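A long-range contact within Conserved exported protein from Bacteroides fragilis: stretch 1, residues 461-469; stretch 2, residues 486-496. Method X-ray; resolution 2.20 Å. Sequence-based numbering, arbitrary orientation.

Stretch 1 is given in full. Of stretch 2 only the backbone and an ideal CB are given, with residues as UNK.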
# COMPACT_ATOMS: atom_id res chain seq x y z
N LYS A 461 28.66 -9.64 13.30
CA LYS A 461 27.84 -8.53 13.81
C LYS A 461 26.86 -7.89 12.81
O LYS A 461 27.05 -7.98 11.58
CB LYS A 461 28.71 -7.44 14.46
CG LYS A 461 29.71 -6.81 13.53
CD LYS A 461 30.60 -5.84 14.29
CE LYS A 461 31.76 -5.29 13.43
NZ LYS A 461 31.29 -4.48 12.26
N GLY A 462 25.83 -7.26 13.37
CA GLY A 462 24.92 -6.41 12.63
C GLY A 462 24.41 -5.22 13.42
O GLY A 462 24.38 -5.25 14.64
N LYS A 463 24.03 -4.17 12.72
CA LYS A 463 23.37 -3.02 13.32
C LYS A 463 21.92 -3.33 13.63
O LYS A 463 21.20 -3.94 12.83
CB LYS A 463 23.50 -1.80 12.42
CG LYS A 463 24.93 -1.31 12.36
CD LYS A 463 25.14 -0.19 11.35
CE LYS A 463 26.57 0.28 11.42
NZ LYS A 463 26.77 1.55 10.69
N VAL A 464 21.50 -2.95 14.83
CA VAL A 464 20.16 -3.27 15.27
C VAL A 464 19.36 -1.98 15.41
O VAL A 464 19.87 -0.96 15.93
CB VAL A 464 20.19 -4.06 16.60
CG1 VAL A 464 18.79 -4.20 17.18
CG2 VAL A 464 20.83 -5.41 16.40
N TYR A 465 18.12 -2.04 14.91
CA TYR A 465 17.15 -0.94 14.98
C TYR A 465 15.86 -1.50 15.55
O TYR A 465 15.37 -2.53 15.09
CB TYR A 465 16.92 -0.37 13.59
CG TYR A 465 18.19 0.08 12.92
CD1 TYR A 465 18.63 1.41 13.02
CD2 TYR A 465 18.97 -0.81 12.17
CE1 TYR A 465 19.81 1.84 12.38
CE2 TYR A 465 20.15 -0.39 11.53
CZ TYR A 465 20.57 0.92 11.65
OH TYR A 465 21.73 1.34 11.02
N LEU A 466 15.32 -0.82 16.56
CA LEU A 466 14.31 -1.40 17.44
C LEU A 466 13.11 -0.49 17.69
O LEU A 466 13.29 0.69 18.03
CB LEU A 466 14.97 -1.73 18.78
CG LEU A 466 14.34 -2.69 19.78
CD1 LEU A 466 14.15 -4.04 19.14
CD2 LEU A 466 15.25 -2.83 20.99
N THR A 467 11.91 -1.06 17.48
CA THR A 467 10.63 -0.42 17.77
C THR A 467 9.88 -1.18 18.89
O THR A 467 9.62 -2.37 18.79
CB THR A 467 9.72 -0.34 16.51
OG1 THR A 467 10.41 0.35 15.47
CG2 THR A 467 8.41 0.40 16.81
N THR A 468 9.57 -0.47 19.96
CA THR A 468 8.84 -1.03 21.08
C THR A 468 7.80 -0.02 21.54
O THR A 468 7.60 1.03 20.90
CB THR A 468 9.77 -1.33 22.27
OG1 THR A 468 10.29 -0.09 22.77
CG2 THR A 468 10.91 -2.23 21.88
N ILE A 469 7.15 -0.33 22.66
CA ILE A 469 6.28 0.63 23.35
C ILE A 469 7.02 1.94 23.65
O ILE A 469 6.41 2.99 23.62
CB ILE A 469 5.59 0.01 24.64
CG1 ILE A 469 4.52 0.94 25.17
CG2 ILE A 469 6.61 -0.28 25.72
CD1 ILE A 469 3.72 0.39 26.35
N UNK A 486 15.80 -9.96 21.71
CA UNK A 486 14.54 -9.46 21.18
C UNK A 486 13.55 -9.18 22.31
O UNK A 486 13.02 -10.11 22.90
CB UNK A 486 13.95 -10.46 20.19
N UNK A 487 13.28 -7.89 22.59
CA UNK A 487 12.35 -7.56 23.68
C UNK A 487 10.97 -8.11 23.36
O UNK A 487 10.63 -8.26 22.19
CB UNK A 487 12.28 -6.05 23.91
N UNK A 488 10.20 -8.44 24.39
CA UNK A 488 8.80 -8.81 24.19
C UNK A 488 8.11 -7.65 23.49
O UNK A 488 8.46 -6.50 23.73
CB UNK A 488 8.11 -9.15 25.51
N UNK A 489 7.17 -7.97 22.61
CA UNK A 489 6.33 -6.97 21.94
C UNK A 489 7.12 -5.88 21.13
O UNK A 489 6.88 -4.66 21.25
CB UNK A 489 5.47 -6.28 23.00
N UNK A 490 8.04 -6.36 20.29
CA UNK A 490 8.96 -5.51 19.56
C UNK A 490 9.13 -5.93 18.12
O UNK A 490 8.87 -7.09 17.78
CB UNK A 490 10.32 -5.50 20.25
N UNK A 491 9.58 -4.99 17.28
CA UNK A 491 10.11 -5.31 15.96
C UNK A 491 11.56 -4.88 15.87
O UNK A 491 11.90 -3.75 16.21
CB UNK A 491 9.28 -4.64 14.86
N UNK A 492 12.44 -5.78 15.46
CA UNK A 492 13.87 -5.45 15.29
C UNK A 492 14.26 -5.62 13.85
O UNK A 492 13.87 -6.60 13.22
CB UNK A 492 14.76 -6.32 16.18
N UNK A 493 15.00 -4.66 13.32
CA UNK A 493 15.70 -4.86 12.06
C UNK A 493 17.19 -5.02 12.35
O UNK A 493 17.77 -4.20 13.08
CB UNK A 493 15.45 -3.70 11.10
N UNK A 494 17.77 -6.08 11.75
CA UNK A 494 19.18 -6.40 11.87
C UNK A 494 19.83 -6.33 10.49
O UNK A 494 19.45 -7.07 9.57
CB UNK A 494 19.37 -7.78 12.50
N UNK A 495 20.80 -5.43 10.36
CA UNK A 495 21.46 -5.17 9.08
C UNK A 495 22.90 -5.66 9.10
O UNK A 495 23.70 -5.20 9.92
CB UNK A 495 21.42 -3.68 8.75
N UNK A 496 23.26 -6.54 8.16
CA UNK A 496 24.59 -7.16 8.15
C UNK A 496 25.54 -6.62 7.07
O UNK A 496 25.15 -6.53 5.90
CB UNK A 496 24.43 -8.67 7.96

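The two stretches run antiparallel, and the backbone sets the rules before any side chain is chosen: positions 491, 493 and 495 form hydrogen-bonded pairs with Thr467, Tyr465 and Lys463, while 492 and 494 lie in the non-hydrogen-bonded pairs between them.

Position 486 has nothing of stretch 1 within 5.5 Å of its ideal CB, so this contact scarcely constrains it; it is Leu486, which makes no contact here.

At 487 CA-to-CB points toward stretch 1, and the ideal CB lies 4.5 Å from Thr468 CG2, with Leu466 CD2 a little farther off. A small or medium apolar group would suit. Phi of -63° and psi of 151° also admit proline, and the residue is Pro487, whose CG packs 3.8 Å from Leu466 CD2.

Position 488 points away and could take almost anything; it is Ala488. Position 489 has a positive phi, 57°, with psi 50°, a left-handed conformation easiest for glycine, asparagine or aspartate but open to others. Its CB meets nothing of stretch 1, and Arg489 sends the end of its side chain away. Its backbone still contributes: a water accepts from Ile469 N and donates to Arg489 O, both at 2.9 Å, linking the two stretches just beyond the ladder.

At 490 the CB points sideways, 3.5 Å from Thr467 O and 3.7 Å from Thr468 CG2. These neighbors favor a small residue, such as alanine, serine or threonine. Ser490 keeps its CB 3.8 Å from Thr468 CG2 and turns its hydroxyl back to its own stretch, where OG donates to Pro487 O at 2.7 Å.

Position 491 shares a sheet face with Thr467, and its ideal CB has room, so a beta-branched residue fits the strand angles well. It is Val491; its N donates to Thr467 O and its O accepts from Thr467 N, both at 3.0 Å.

On the other face, 492 finds Leu466 CD1 only 3.8 Å from the ideal CB. With the leucine reaching over, a small side chain is the simplest solution, and Ala492 meets it at 3.8 Å from CB to CD1.

Position 493 sits beside Tyr465, where valine, isoleucine or threonine would suit. Thr493 brings its CB to 4.4 Å from Tyr465 CB, and its hydroxyl is bonded elsewhere in the structure. Thr493 N donates to Tyr465 O at 2.8 Å.

At 494, Val464 CG2 is 4.8 Å from the ideal CB, inviting an apolar branched residue. Ile494 answers with CG1 at 4.1 Å from Val464 CG2, while its CG2 lies 4.4 Å from Gly462 CA, over a residue with no side chain.

Position 495 has Tyr465 CE2 4.5 Å from its ideal CB; an aliphatic residue would pack against it. Val495 places CG2 3.9 Å from Tyr465 CE2, and its N donates to Lys463 O at 2.9 Å.

Position 496 points sideways by Gly462 and tolerates many residues; Val496 brings CG1 to 4.1 Å from Lys461 O.

Stretch 2 486-496: LPARSVATIVV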
# COMPACT_ATOMS: atom_id res chain seq x y z
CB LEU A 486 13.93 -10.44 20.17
CG LEU A 486 14.77 -10.81 18.95
CD1 LEU A 486 13.97 -11.72 18.00
CD2 LEU A 486 15.26 -9.54 18.21
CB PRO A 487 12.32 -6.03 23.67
CG PRO A 487 13.58 -5.63 22.94
CD PRO A 487 13.77 -6.69 21.90
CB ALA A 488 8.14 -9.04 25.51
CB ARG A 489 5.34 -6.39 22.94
CG ARG A 489 4.51 -7.47 23.67
CD ARG A 489 3.62 -8.22 22.68
NE ARG A 489 2.48 -7.39 22.29
CZ ARG A 489 1.64 -7.67 21.30
NH1 ARG A 489 1.78 -8.77 20.58
NH2 ARG A 489 0.64 -6.82 21.03
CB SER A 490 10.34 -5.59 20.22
OG SER A 490 10.97 -6.83 19.95
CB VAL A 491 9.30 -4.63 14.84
CG1 VAL A 491 9.67 -5.24 13.50
CG2 VAL A 491 7.82 -4.78 15.09
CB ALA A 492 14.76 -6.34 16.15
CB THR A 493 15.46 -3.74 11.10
OG1 THR A 493 14.05 -3.63 10.94
CG2 THR A 493 16.11 -4.04 9.73
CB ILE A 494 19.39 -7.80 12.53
CG1 ILE A 494 18.72 -7.87 13.93
CG2 ILE A 494 20.88 -8.12 12.63
CD1 ILE A 494 17.41 -8.64 13.96
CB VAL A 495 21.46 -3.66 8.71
CG1 VAL A 495 22.08 -3.45 7.35
CG2 VAL A 495 20.05 -3.09 8.75
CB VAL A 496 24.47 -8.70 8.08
CG1 VAL A 496 25.85 -9.34 7.92
CG2 VAL A 496 23.77 -9.21 9.35
O HOH W 1 7.14 -3.08 23.61
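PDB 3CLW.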